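Long-range contacts in mandelate racemase/muconate lactonizing protein (Paenibacillus sp., PDB 3V5C), which probably dehydrates galacturonate in a magnesium-dependent reaction, as a member of the enolase superfamily: residues 152-157 against 193-197; 188-192 against 223-229; 162-168 against 334-339; 126-130 against 355-359. The protein carries 1 engineered substitution. All blocks are in the same frame, centred on the assembly; numbering follows the deposited sequence.

Contact 1 (152-157 against 193-197); sequences MQEEAM and GISEV
Gln153 lays its side chain over the backbone of Gly193, which has no side chain in the way, packed knob-into-hole among Gly193, Ile194, Glu196 and Val197. Both segments are regular alpha-helix, running roughly the same way: their axes approach to 8.9 Å and cross at -34°, with the CA atoms of Gln153 and Ile194 nearest in register at 5.3 Å. With chi1 m and chi2 t, Gln153 extends until its NE2 donates a hydrogen bond to Gly193 O (3.0 Å, 161°). Glycine suits this spot, since a CB there would lie a tight 3.5 Å from Gln153 CG. The same NE2 donates to a water at 3.0 Å, and that water donates in turn to Glu196 OE1 at 2.9 Å, so the amide links the helices both directly and through solvent. The rest is apolar. Val197, its chi1 t, points toward helix 152-157, bringing CG2 to 3.6 Å from Gln153 CB and CG1 to 3.9 Å from Ala156 CB. Ile194 (m, t) sends CG2 to 4.1 Å from Ala156 CB and CD1 to 4.1 Å from Met152 CB. Ala156 points its CB toward the partner helix, between Ile194 and Val197. Such packing is characteristic of successive outer helices of a beta/alpha barrel: helices 145-161 and 180-198 lie side by side, with Ile194 resting on Leu135 and Ile169 of strands 126-135 and 167-170, and Ala156 on Phe167.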
loop_
_atom_site.group_PDB
_atom_site.type_symbol
_atom_site.label_atom_id
_atom_site.label_comp_id
_atom_site.label_asym_id
_atom_site.label_seq_id
_atom_site.Cartn_x
_atom_site.Cartn_y
_atom_site.Cartn_z
ATOM N N MET A 152 20.185 11.328 4.269
ATOM C CA MET A 152 18.932 11.048 3.572
ATOM C C MET A 152 19.118 10.903 2.061
ATOM O O MET A 152 18.468 10.059 1.430
ATOM C CB MET A 152 17.870 12.093 3.910
ATOM C CG MET A 152 17.504 12.116 5.376
ATOM S SD MET A 152 16.955 10.537 6.067
ATOM C CE MET A 152 15.568 10.176 4.973
ATOM N N GLN A 153 20.027 11.686 1.476
ATOM C CA GLN A 153 20.349 11.508 0.063
ATOM C C GLN A 153 20.908 10.102 -0.183
ATOM O O GLN A 153 20.550 9.443 -1.157
ATOM C CB GLN A 153 21.355 12.559 -0.422
ATOM C CG GLN A 153 20.782 13.949 -0.576
ATOM C CD GLN A 153 21.870 14.966 -0.885
ATOM O OE1 GLN A 153 22.913 14.990 -0.229
ATOM N NE2 GLN A 153 21.640 15.784 -1.898
ATOM N N GLU A 154 21.793 9.651 0.706
ATOM C CA GLU A 154 22.377 8.320 0.570
ATOM C C GLU A 154 21.303 7.234 0.637
ATOM O O GLU A 154 21.374 6.232 -0.068
ATOM C CB GLU A 154 23.456 8.091 1.629
ATOM C CG GLU A 154 24.187 6.773 1.456
ATOM C CD GLU A 154 25.313 6.601 2.461
ATOM O OE1 GLU A 154 25.752 7.619 3.046
ATOM O OE2 GLU A 154 25.750 5.449 2.669
ATOM N N GLU A 155 20.300 7.446 1.478
ATOM C CA GLU A 155 19.209 6.476 1.574
ATOM C C GLU A 155 18.416 6.447 0.269
ATOM O O GLU A 155 18.073 5.372 -0.236
ATOM C CB GLU A 155 18.311 6.776 2.784
ATOM C CG GLU A 155 18.998 6.491 4.113
ATOM C CD GLU A 155 18.063 6.516 5.289
ATOM O OE1 GLU A 155 16.905 6.990 5.114
ATOM O OE2 GLU A 155 18.467 6.050 6.386
ATOM N N ALA A 156 18.160 7.617 -0.300
ATOM C CA ALA A 156 17.476 7.680 -1.587
ATOM C C ALA A 156 18.311 6.965 -2.642
ATOM O O ALA A 156 17.786 6.206 -3.447
ATOM C CB ALA A 156 17.195 9.115 -1.988
ATOM N N MET A 157 19.620 7.190 -2.616
ATOM C CA MET A 157 20.489 6.543 -3.586
ATOM C C MET A 157 20.526 5.020 -3.417
ATOM O O MET A 157 20.681 4.305 -4.412
ATOM C CB MET A 157 21.885 7.170 -3.568
ATOM C CG MET A 157 21.896 8.570 -4.159
ATOM S SD MET A 157 20.986 8.641 -5.746
ATOM C CE MET A 157 22.252 8.131 -6.918
ATOM N N GLY A 193 17.330 18.169 -0.899
ATOM C CA GLY A 193 18.452 17.265 -1.110
ATOM C C GLY A 193 18.055 16.030 -1.897
ATOM O O GLY A 193 18.748 15.606 -2.815
ATOM N N ILE A 194 16.925 15.435 -1.538
ATOM C CA ILE A 194 16.482 14.237 -2.244
ATOM C C ILE A 194 16.058 14.545 -3.680
ATOM O O ILE A 194 16.345 13.774 -4.591
ATOM C CB ILE A 194 15.395 13.508 -1.447
ATOM C CG1 ILE A 194 16.046 12.916 -0.193
ATOM C CG2 ILE A 194 14.748 12.407 -2.302
ATOM C CD1 ILE A 194 15.087 12.614 0.925
ATOM N N SER A 195 15.395 15.678 -3.877
ATOM C CA SER A 195 15.064 16.167 -5.214
ATOM C C SER A 195 16.288 16.187 -6.130
ATOM O O SER A 195 16.218 15.789 -7.296
ATOM C CB SER A 195 14.466 17.569 -5.122
ATOM O OG SER A 195 14.270 18.133 -6.406
ATOM N N GLU A 196 17.407 16.645 -5.589
ATOM C CA GLU A 196 18.650 16.709 -6.360
ATOM C C GLU A 196 19.158 15.325 -6.774
ATOM O O GLU A 196 19.652 15.147 -7.884
ATOM C CB GLU A 196 19.706 17.510 -5.580
ATOM C CG GLU A 196 19.325 18.979 -5.431
ATOM C CD GLU A 196 19.985 19.676 -4.246
ATOM O OE1 GLU A 196 20.834 19.052 -3.571
ATOM O OE2 GLU A 196 19.644 20.856 -3.990
ATOM N N VAL A 197 19.023 14.355 -5.874
ATOM C CA VAL A 197 19.313 12.950 -6.127
ATOM C C VAL A 197 18.426 12.343 -7.203
ATOM O O VAL A 197 18.905 11.655 -8.106
ATOM C CB VAL A 197 19.013 12.110 -4.859
ATOM C CG1 VAL A 197 18.823 10.641 -5.226
ATOM C CG2 VAL A 197 20.072 12.299 -3.807
HETATM O O HOH W 1 23.378 17.668 -3.455
#

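Contact 2 (188-192 against 223-229); sequences IAIVR and ALSDVNL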
loop_
_atom_site.group_PDB
_atom_site.type_symbol
_atom_site.label_atom_id
_atom_site.label_comp_id
_atom_site.label_asym_id
_atom_site.label_seq_id
_atom_site.Cartn_x
_atom_site.Cartn_y
_atom_site.Cartn_z
ATOM N N ILE A 188 12.663 20.845 5.010
ATOM C CA ILE A 188 12.792 21.511 3.710
ATOM C C ILE A 188 14.130 21.158 3.048
ATOM O O ILE A 188 14.168 20.807 1.868
ATOM C CB ILE A 188 12.673 23.032 3.857
ATOM C CG1 ILE A 188 11.228 23.391 4.222
ATOM C CG2 ILE A 188 13.070 23.727 2.539
ATOM C CD1 ILE A 188 11.045 24.762 4.853
ATOM N N ALA A 189 15.206 21.257 3.830
ATOM C CA ALA A 189 16.547 20.958 3.345
ATOM C C ALA A 189 16.633 19.519 2.859
ATOM O O ALA A 189 17.265 19.236 1.845
ATOM C CB ALA A 189 17.565 21.182 4.449
ATOM N N ILE A 190 16.027 18.604 3.608
ATOM C CA ILE A 190 16.035 17.197 3.213
ATOM C C ILE A 190 15.275 16.975 1.906
ATOM O O ILE A 190 15.732 16.260 1.011
ATOM C CB ILE A 190 15.481 16.303 4.342
ATOM C CG1 ILE A 190 16.487 16.250 5.497
ATOM C CG2 ILE A 190 15.163 14.898 3.819
ATOM C CD1 ILE A 190 15.982 15.586 6.760
ATOM N N VAL A 191 14.094 17.561 1.796
ATOM C CA VAL A 191 13.341 17.422 0.573
ATOM C C VAL A 191 14.116 17.955 -0.625
ATOM O O VAL A 191 14.195 17.300 -1.650
ATOM C CB VAL A 191 11.973 18.068 0.678
ATOM C CG1 VAL A 191 11.266 17.970 -0.676
ATOM C CG2 VAL A 191 11.158 17.363 1.771
ATOM N N ARG A 192 14.711 19.134 -0.483
ATOM C CA ARG A 192 15.551 19.674 -1.546
ATOM C C ARG A 192 16.656 18.691 -1.917
ATOM O O ARG A 192 16.901 18.428 -3.093
ATOM C CB ARG A 192 16.215 20.979 -1.100
ATOM C CG ARG A 192 15.293 22.144 -0.894
ATOM C CD ARG A 192 16.106 23.432 -0.730
ATOM N NE ARG A 192 15.247 24.610 -0.726
ATOM C CZ ARG A 192 14.636 25.078 -1.809
ATOM N NH1 ARG A 192 14.798 24.467 -2.975
ATOM N NH2 ARG A 192 13.867 26.155 -1.732
ATOM N N ALA A 223 8.572 27.377 0.518
ATOM C CA ALA A 223 10.022 27.195 0.520
ATOM C C ALA A 223 10.431 26.256 -0.610
ATOM O O ALA A 223 11.482 26.440 -1.224
ATOM C CB ALA A 223 10.494 26.670 1.868
ATOM N N LEU A 224 9.582 25.281 -0.908
ATOM C CA LEU A 224 9.858 24.294 -1.946
ATOM C C LEU A 224 9.265 24.642 -3.316
ATOM O O LEU A 224 9.094 23.763 -4.148
ATOM C CB LEU A 224 9.420 22.895 -1.504
ATOM C CG LEU A 224 10.130 22.346 -0.256
ATOM C CD1 LEU A 224 9.392 21.153 0.314
ATOM C CD2 LEU A 224 11.586 21.963 -0.562
ATOM N N SER A 225 8.980 25.924 -3.540
ATOM C CA SER A 225 8.430 26.397 -4.817
ATOM C C SER A 225 9.267 25.947 -6.006
ATOM O O SER A 225 8.730 25.545 -7.043
ATOM C CB SER A 225 8.359 27.923 -4.831
ATOM O OG SER A 225 7.358 28.392 -3.946
ATOM N N ASP A 226 10.586 26.032 -5.849
ATOM C CA ASP A 226 11.508 25.718 -6.938
ATOM C C ASP A 226 11.713 24.217 -7.084
ATOM O O ASP A 226 12.458 23.761 -7.946
ATOM C CB ASP A 226 12.856 26.421 -6.743
ATOM C CG ASP A 226 13.372 26.338 -5.310
ATOM O OD1 ASP A 226 12.764 25.634 -4.469
ATOM O OD2 ASP A 226 14.406 26.984 -5.023
ATOM N N VAL A 227 11.047 23.452 -6.231
ATOM C CA VAL A 227 11.147 22.008 -6.267
ATOM C C VAL A 227 9.835 21.450 -6.778
ATOM O O VAL A 227 8.768 21.866 -6.342
ATOM C CB VAL A 227 11.392 21.437 -4.860
ATOM C CG1 VAL A 227 11.264 19.936 -4.875
ATOM C CG2 VAL A 227 12.746 21.876 -4.325
ATOM N N ASN A 228 9.900 20.508 -7.704
ATOM C CA ASN A 228 8.668 19.919 -8.206
ATOM C C ASN A 228 8.231 18.822 -7.251
ATOM O O ASN A 228 8.929 17.826 -7.078
ATOM C CB ASN A 228 8.837 19.404 -9.637
ATOM C CG ASN A 228 9.178 20.516 -10.620
ATOM O OD1 ASN A 228 10.165 20.430 -11.354
ATOM N ND2 ASN A 228 8.364 21.569 -10.631
ATOM N N LEU A 229 7.103 19.052 -6.591
ATOM C CA LEU A 229 6.536 18.112 -5.632
ATOM C C LEU A 229 5.302 17.517 -6.275
ATOM O O LEU A 229 4.425 18.247 -6.743
ATOM C CB LEU A 229 6.114 18.840 -4.358
ATOM C CG LEU A 229 7.213 19.429 -3.479
ATOM C CD1 LEU A 229 6.564 20.184 -2.344
ATOM C CD2 LEU A 229 8.094 18.306 -2.947
#
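Charge dominates the outer edge of this contact. Arg192, extended by its t chi2 and chi3, reaches from helix 188-192 to the turn after Ala223 and forms a salt bridge with Asp226: NH1 donates to OD1 at 2.8 Å and NH2 donates to the same OD1 at 3.0 Å, so one carboxylate oxygen sits at the edge of the guanidinium, near its plane. Two conformers of Arg192 were deposited, and this geometry belongs to the one given here.

The acceptor is positioned by backbone bonding. Leu224 is the first residue to leave helical geometry, and a type I beta turn from Leu224 to Val227, closed by Val227 N to Leu224 O at 2.9 Å, carries Asp226 at its third position.

Beneath the ion pair the contact is aliphatic. Ile188 CD1 meets Ala223 CB at 3.6 Å, while Leu224 spreads its methyls between neighbours on the helix: CD2 lies 3.7 Å from Arg192 CG and 3.9 Å from Ile188 CG2, and CD1 lies 3.8 Å from Val191 CG1. Val191 CG1 also touches Leu229 CD2 at 3.9 Å. Deeper in, Val191 rests on Ile169 and Ile206, and Leu229 on Ile204.

An outer helix thus packs against the loop joining the next helix, 214-223, to the following strand, 231-233, an alpha-to-beta connection typical of the beta/alpha barrel of the enolase superfamily.

Contact 3 (162-168 against 334-339); sequences KGQRHFK and FVEYDD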
loop_
_atom_site.group_PDB
_atom_site.type_symbol
_atom_site.label_atom_id
_atom_site.label_comp_id
_atom_site.label_asym_id
_atom_site.label_seq_id
_atom_site.Cartn_x
_atom_site.Cartn_y
_atom_site.Cartn_z
ATOM N N LYS A 162 18.548 0.141 -6.490
ATOM C CA LYS A 162 17.670 -1.023 -6.595
ATOM C C LYS A 162 16.443 -0.778 -7.483
ATOM O O LYS A 162 15.445 -1.502 -7.396
ATOM C CB LYS A 162 17.252 -1.495 -5.197
ATOM C CG LYS A 162 18.431 -1.950 -4.325
ATOM C CD LYS A 162 17.966 -2.553 -2.991
ATOM C CE LYS A 162 17.508 -1.476 -2.012
ATOM N NZ LYS A 162 17.277 -2.056 -0.643
ATOM N N GLY A 163 16.521 0.233 -8.343
ATOM C CA GLY A 163 15.497 0.471 -9.343
ATOM C C GLY A 163 14.462 1.530 -9.011
ATOM O O GLY A 163 13.574 1.780 -9.822
ATOM N N GLN A 164 14.554 2.150 -7.839
ATOM C CA GLN A 164 13.558 3.161 -7.456
ATOM C C GLN A 164 13.864 4.490 -8.150
ATOM O O GLN A 164 15.036 4.871 -8.255
ATOM C CB GLN A 164 13.527 3.372 -5.939
ATOM C CG GLN A 164 13.107 2.140 -5.123
ATOM C CD GLN A 164 11.671 1.699 -5.378
ATOM O OE1 GLN A 164 10.799 2.512 -5.702
ATOM N NE2 GLN A 164 11.424 0.399 -5.235
ATOM N N ARG A 165 12.829 5.181 -8.630
ATOM C CA ARG A 165 12.996 6.486 -9.270
ATOM C C ARG A 165 12.157 7.583 -8.607
ATOM O O ARG A 165 12.374 8.780 -8.834
ATOM C CB ARG A 165 12.648 6.395 -10.765
ATOM C CG ARG A 165 13.587 5.474 -11.558
ATOM C CD ARG A 165 15.006 6.053 -11.621
ATOM N NE ARG A 165 15.941 5.205 -12.375
ATOM C CZ ARG A 165 16.725 4.278 -11.822
ATOM N NH1 ARG A 165 16.686 4.048 -10.508
ATOM N NH2 ARG A 165 17.555 3.569 -12.588
ATOM N N HIS A 166 11.187 7.155 -7.806
ATOM C CA HIS A 166 10.244 8.062 -7.150
ATOM C C HIS A 166 10.296 7.827 -5.666
ATOM O O HIS A 166 10.451 6.680 -5.225
ATOM C CB HIS A 166 8.844 7.772 -7.682
ATOM C CG HIS A 166 8.810 7.662 -9.170
ATOM N ND1 HIS A 166 9.158 8.710 -9.993
ATOM C CD2 HIS A 166 8.511 6.623 -9.986
ATOM C CE1 HIS A 166 9.064 8.329 -11.253
ATOM N NE2 HIS A 166 8.662 7.071 -11.279
ATOM N N PHE A 167 10.131 8.900 -4.894
ATOM C CA PHE A 167 10.438 8.832 -3.470
ATOM C C PHE A 167 9.435 9.582 -2.615
ATOM O O PHE A 167 9.079 10.710 -2.929
ATOM C CB PHE A 167 11.845 9.391 -3.217
ATOM C CG PHE A 167 12.925 8.656 -3.962
ATOM C CD1 PHE A 167 13.295 9.054 -5.243
ATOM C CD2 PHE A 167 13.547 7.550 -3.391
ATOM C CE1 PHE A 167 14.301 8.349 -5.957
ATOM C CE2 PHE A 167 14.545 6.845 -4.089
ATOM C CZ PHE A 167 14.915 7.247 -5.370
ATOM N N LYS A 168 9.016 8.952 -1.519
ATOM C CA LYS A 168 8.165 9.628 -0.548
ATOM C C LYS A 168 8.984 9.904 0.689
ATOM O O LYS A 168 9.526 8.998 1.318
ATOM C CB LYS A 168 6.916 8.819 -0.190
ATOM C CG LYS A 168 5.948 9.645 0.671
ATOM C CD LYS A 168 4.550 9.034 0.712
ATOM C CE LYS A 168 4.480 7.870 1.703
ATOM N NZ LYS A 168 3.056 7.308 1.731
ATOM N N PHE A 334 0.420 4.631 -7.776
ATOM C CA PHE A 334 1.681 3.970 -7.445
ATOM C C PHE A 334 1.461 2.823 -6.479
ATOM O O PHE A 334 0.568 2.881 -5.635
ATOM C CB PHE A 334 2.610 4.911 -6.672
ATOM C CG PHE A 334 3.188 6.035 -7.465
ATOM C CD1 PHE A 334 4.315 5.836 -8.243
ATOM C CD2 PHE A 334 2.678 7.315 -7.333
ATOM C CE1 PHE A 334 4.873 6.873 -8.948
ATOM C CE2 PHE A 334 3.237 8.362 -8.043
ATOM C CZ PHE A 334 4.342 8.140 -8.843
ATOM N N VAL A 335 2.320 1.816 -6.569
ATOM C CA VAL A 335 2.514 0.858 -5.493
ATOM C C VAL A 335 3.466 1.490 -4.451
ATOM O O VAL A 335 4.556 1.943 -4.791
ATOM C CB VAL A 335 3.116 -0.443 -6.057
ATOM C CG1 VAL A 335 3.541 -1.382 -4.930
ATOM C CG2 VAL A 335 2.105 -1.129 -6.963
ATOM N N GLU A 336 3.051 1.522 -3.184
ATOM C CA GLU A 336 3.907 2.020 -2.101
ATOM C C GLU A 336 4.883 0.910 -1.697
ATOM O O GLU A 336 4.477 -0.099 -1.114
ATOM C CB GLU A 336 3.040 2.465 -0.908
ATOM C CG GLU A 336 3.850 2.999 0.246
ATOM C CD GLU A 336 3.044 3.753 1.284
ATOM O OE1 GLU A 336 1.793 3.680 1.271
ATOM O OE2 GLU A 336 3.679 4.419 2.140
ATOM N N TYR A 337 6.172 1.095 -2.012
ATOM C CA TYR A 337 7.163 0.011 -1.910
ATOM C C TYR A 337 8.140 0.154 -0.739
ATOM O O TYR A 337 8.800 1.194 -0.596
ATOM C CB TYR A 337 7.959 -0.122 -3.213
ATOM C CG TYR A 337 8.803 -1.361 -3.247
ATOM C CD1 TYR A 337 10.129 -1.336 -2.818
ATOM C CD2 TYR A 337 8.278 -2.575 -3.673
ATOM C CE1 TYR A 337 10.906 -2.475 -2.836
ATOM C CE2 TYR A 337 9.051 -3.723 -3.698
ATOM C CZ TYR A 337 10.366 -3.664 -3.273
ATOM O OH TYR A 337 11.155 -4.801 -3.289
ATOM N N ASP A 338 8.203 -0.900 0.077
ATOM C CA ASP A 338 9.176 -1.068 1.156
ATOM C C ASP A 338 9.927 -2.366 0.835
ATOM O O ASP A 338 9.305 -3.385 0.540
ATOM C CB ASP A 338 8.417 -1.198 2.487
ATOM C CG ASP A 338 9.262 -0.862 3.709
ATOM O OD1 ASP A 338 10.368 -0.280 3.569
ATOM O OD2 ASP A 338 8.780 -1.169 4.830
ATOM N N ASP A 339 11.260 -2.334 0.872
ATOM C CA ASP A 339 12.064 -3.501 0.523
ATOM C C ASP A 339 12.148 -4.460 1.711
ATOM O O ASP A 339 12.875 -4.215 2.670
ATOM C CB ASP A 339 13.466 -3.063 0.106
ATOM C CG ASP A 339 14.303 -4.203 -0.436
ATOM O OD1 ASP A 339 13.911 -5.386 -0.320
ATOM O OD2 ASP A 339 15.387 -3.921 -0.987
#
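Strands 167-168 and 335-337 flank strand 126-135 in the enolase-type beta/alpha barrel, so side chains rather than backbones bridge the gap, 8.9 Å between the CA atoms of Lys168 and Glu336. Lys168 is multiply satisfied: NZ donates to Glu336 OE2 at 3.0 Å in a salt bridge, forms a second one with Glu233 and is hydrogen-bonded to the hydroxyl of Tyr131. Glu336 is equally well served, OE2 also pairing with Thr133 OG1 and OE1 with the backbone N of Cys312. This network is buried, with the Lys168 side chain about 11 Å from a bound magnesium ion. Lys168 opens a Lys-x-Lys sequence on the second barrel strand, consistent with the active-site lysine pair of the mandelate racemase group.

Toward the surface, Lys162 NZ bonds Asp339 OD2 at 2.7 Å, a salt bridge beside Ala27 of strand 14-30. Gly163, with positive phi, closes helix 145-161 as the C-prime residue of a Schellman motif. Arg165 NH1 donates to Gln164 O at 2.9 Å and is also hydrogen-bonded to Tyr160 O. His166 satisfies ND1 with the backbone N of Lys203, while its carbon CD2 meets the edge of the Phe334 ring, 3.8 Å from CE1.

Contact 4 (126-130 against 355-359); sequences LVVPC and GEIHV
Four backbone hydrogen bonds tie strand 126-130 antiparallel to strand 356-359 and the glycine before it. Val128, paired with Ile357, bonds in both directions: Ile357 N to Val128 O at 2.7 Å and Val128 N to Ile357 O at 2.9 Å. Val359 N donates to Leu126 O at 3.0 Å, and Cys130 N to Gly355 O at 3.0 Å. Gly355 has positive phi (78°), which favours glycine; the other residues are extended. The non-hydrogen-bonded pairs bring CA atoms closer, 4.6 Å for Val127 with His358 and 4.2 Å for Pro129 with Glu356. The strand directions are 151° apart. Water links Leu126 N (2.9 Å) to Val359 O (2.8 Å), and another joins Val127 O (3.0 Å) to Glu356 OE2 (2.7 Å).

On the face of Val127 and His358, Val127 (chi1 t) sets CG1 over the imidazole, a CH-pi contact 3.9 Å from the ring centroid. The other face is aliphatic: Val128 CB lies 3.8 Å from Ile357 CG2, Val128 CG2 4.1 Å from Val359 CG2, and Leu126 CB 4.1 Å from Val359 CB. Strand 356-359 also pairs with 351-353, so the contact docks a beta-hairpin from late in the chain onto the beginning of the first strand of the enolase-type barrel.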
loop_
_atom_site.group_PDB
_atom_site.type_symbol
_atom_site.label_atom_id
_atom_site.label_comp_id
_atom_site.label_asym_id
_atom_site.label_seq_id
_atom_site.Cartn_x
_atom_site.Cartn_y
_atom_site.Cartn_z
ATOM N N LEU A 126 2.126 -6.847 -16.928
ATOM C CA LEU A 126 1.676 -5.821 -16.000
ATOM C C LEU A 126 2.871 -5.160 -15.339
ATOM O O LEU A 126 3.589 -5.781 -14.558
ATOM C CB LEU A 126 0.751 -6.399 -14.928
ATOM C CG LEU A 126 0.142 -5.321 -14.024
ATOM C CD1 LEU A 126 -0.532 -4.238 -14.857
ATOM C CD2 LEU A 126 -0.823 -5.925 -13.036
ATOM N N VAL A 127 3.067 -3.893 -15.667
ATOM C CA VAL A 127 4.165 -3.101 -15.118
ATOM C C VAL A 127 3.526 -1.875 -14.473
ATOM O O VAL A 127 2.779 -1.155 -15.121
ATOM C CB VAL A 127 5.158 -2.671 -16.245
ATOM C CG1 VAL A 127 6.306 -1.849 -15.685
ATOM C CG2 VAL A 127 5.698 -3.908 -16.988
ATOM N N VAL A 128 3.819 -1.645 -13.193
ATOM C CA VAL A 128 3.076 -0.672 -12.401
ATOM C C VAL A 128 4.044 0.315 -11.747
ATOM O O VAL A 128 5.039 -0.095 -11.165
ATOM C CB VAL A 128 2.272 -1.402 -11.281
ATOM C CG1 VAL A 128 1.315 -0.472 -10.583
ATOM C CG2 VAL A 128 1.497 -2.584 -11.856
ATOM N N PRO A 129 3.757 1.619 -11.838
ATOM C CA PRO A 129 4.644 2.565 -11.147
ATOM C C PRO A 129 4.739 2.275 -9.651
ATOM O O PRO A 129 3.756 1.887 -9.036
ATOM C CB PRO A 129 3.953 3.917 -11.367
ATOM C CG PRO A 129 3.144 3.716 -12.620
ATOM C CD PRO A 129 2.659 2.298 -12.546
ATOM N N CYS A 130 5.913 2.462 -9.066
ATOM C CA CYS A 130 6.040 2.367 -7.622
ATOM C C CYS A 130 6.883 3.514 -7.107
ATOM O O CYS A 130 7.534 4.222 -7.882
ATOM C CB CYS A 130 6.693 1.053 -7.204
ATOM S SG CYS A 130 8.372 0.744 -7.865
ATOM N N GLY A 355 11.680 2.575 -11.675
ATOM C CA GLY A 355 10.567 3.196 -10.970
ATOM C C GLY A 355 9.250 2.476 -11.179
ATOM O O GLY A 355 8.188 3.069 -10.998
ATOM N N GLU A 356 9.327 1.204 -11.569
ATOM C CA GLU A 356 8.142 0.375 -11.780
ATOM C C GLU A 356 8.347 -1.018 -11.202
ATOM O O GLU A 356 9.468 -1.577 -11.237
ATOM C CB GLU A 356 7.827 0.245 -13.273
ATOM C CG GLU A 356 7.655 1.581 -14.011
ATOM C CD GLU A 356 7.430 1.410 -15.510
ATOM O OE1 GLU A 356 8.248 0.735 -16.170
ATOM O OE2 GLU A 356 6.432 1.949 -16.031
ATOM N N ILE A 357 7.257 -1.585 -10.685
ATOM C CA ILE A 357 7.254 -2.972 -10.258
ATOM C C ILE A 357 6.684 -3.840 -11.370
ATOM O O ILE A 357 5.612 -3.553 -11.915
ATOM C CB ILE A 357 6.509 -3.160 -8.899
ATOM C CG1 ILE A 357 6.571 -4.600 -8.420
ATOM C CG2 ILE A 357 5.044 -2.688 -8.973
ATOM C CD1 ILE A 357 6.347 -4.743 -6.899
ATOM N N HIS A 358 7.433 -4.875 -11.745
ATOM C CA HIS A 358 6.993 -5.810 -12.762
ATOM C C HIS A 358 6.300 -6.982 -12.093
ATOM O O HIS A 358 6.920 -7.753 -11.377
ATOM C CB HIS A 358 8.189 -6.280 -13.601
ATOM C CG HIS A 358 8.770 -5.198 -14.451
ATOM N ND1 HIS A 358 8.767 -5.253 -15.828
ATOM C CD2 HIS A 358 9.327 -4.008 -14.123
ATOM C CE1 HIS A 358 9.321 -4.154 -16.312
ATOM N NE2 HIS A 358 9.658 -3.376 -15.299
ATOM N N VAL A 359 4.991 -7.065 -12.286
ATOM C CA VAL A 359 4.182 -8.114 -11.674
ATOM C C VAL A 359 4.222 -9.351 -12.577
ATOM O O VAL A 359 3.944 -9.234 -13.766
ATOM C CB VAL A 359 2.722 -7.636 -11.496
ATOM C CG1 VAL A 359 1.896 -8.712 -10.792
ATOM C CG2 VAL A 359 2.672 -6.345 -10.684
HETATM O O HOH W 2 2.537 -9.619 -16.106
HETATM O O HOH W 3 3.773 1.483 -16.127
#

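In the fold
Contacts 3 and 4 lie nearer the middle of the chain and share the barrel sheet through strand 126-135; they meet where Gly163 and Gly355, and Pro129 and Val335, probably form backbone hydrogen bonds. Contacts 1 and 2 lie farther out, on the two sides of helix 180-198, and touch through Ser195 with Val227 and Met152 with Ile190. Phe167 connects contact 1 to contact 3. Chemistry follows place: main-chain bonding in contact 4, a buried charge network with a more exposed salt bridge in contact 3, and aliphatic packing edged by polar groups, an amide and water in contact 1 and an ion pair in contact 2.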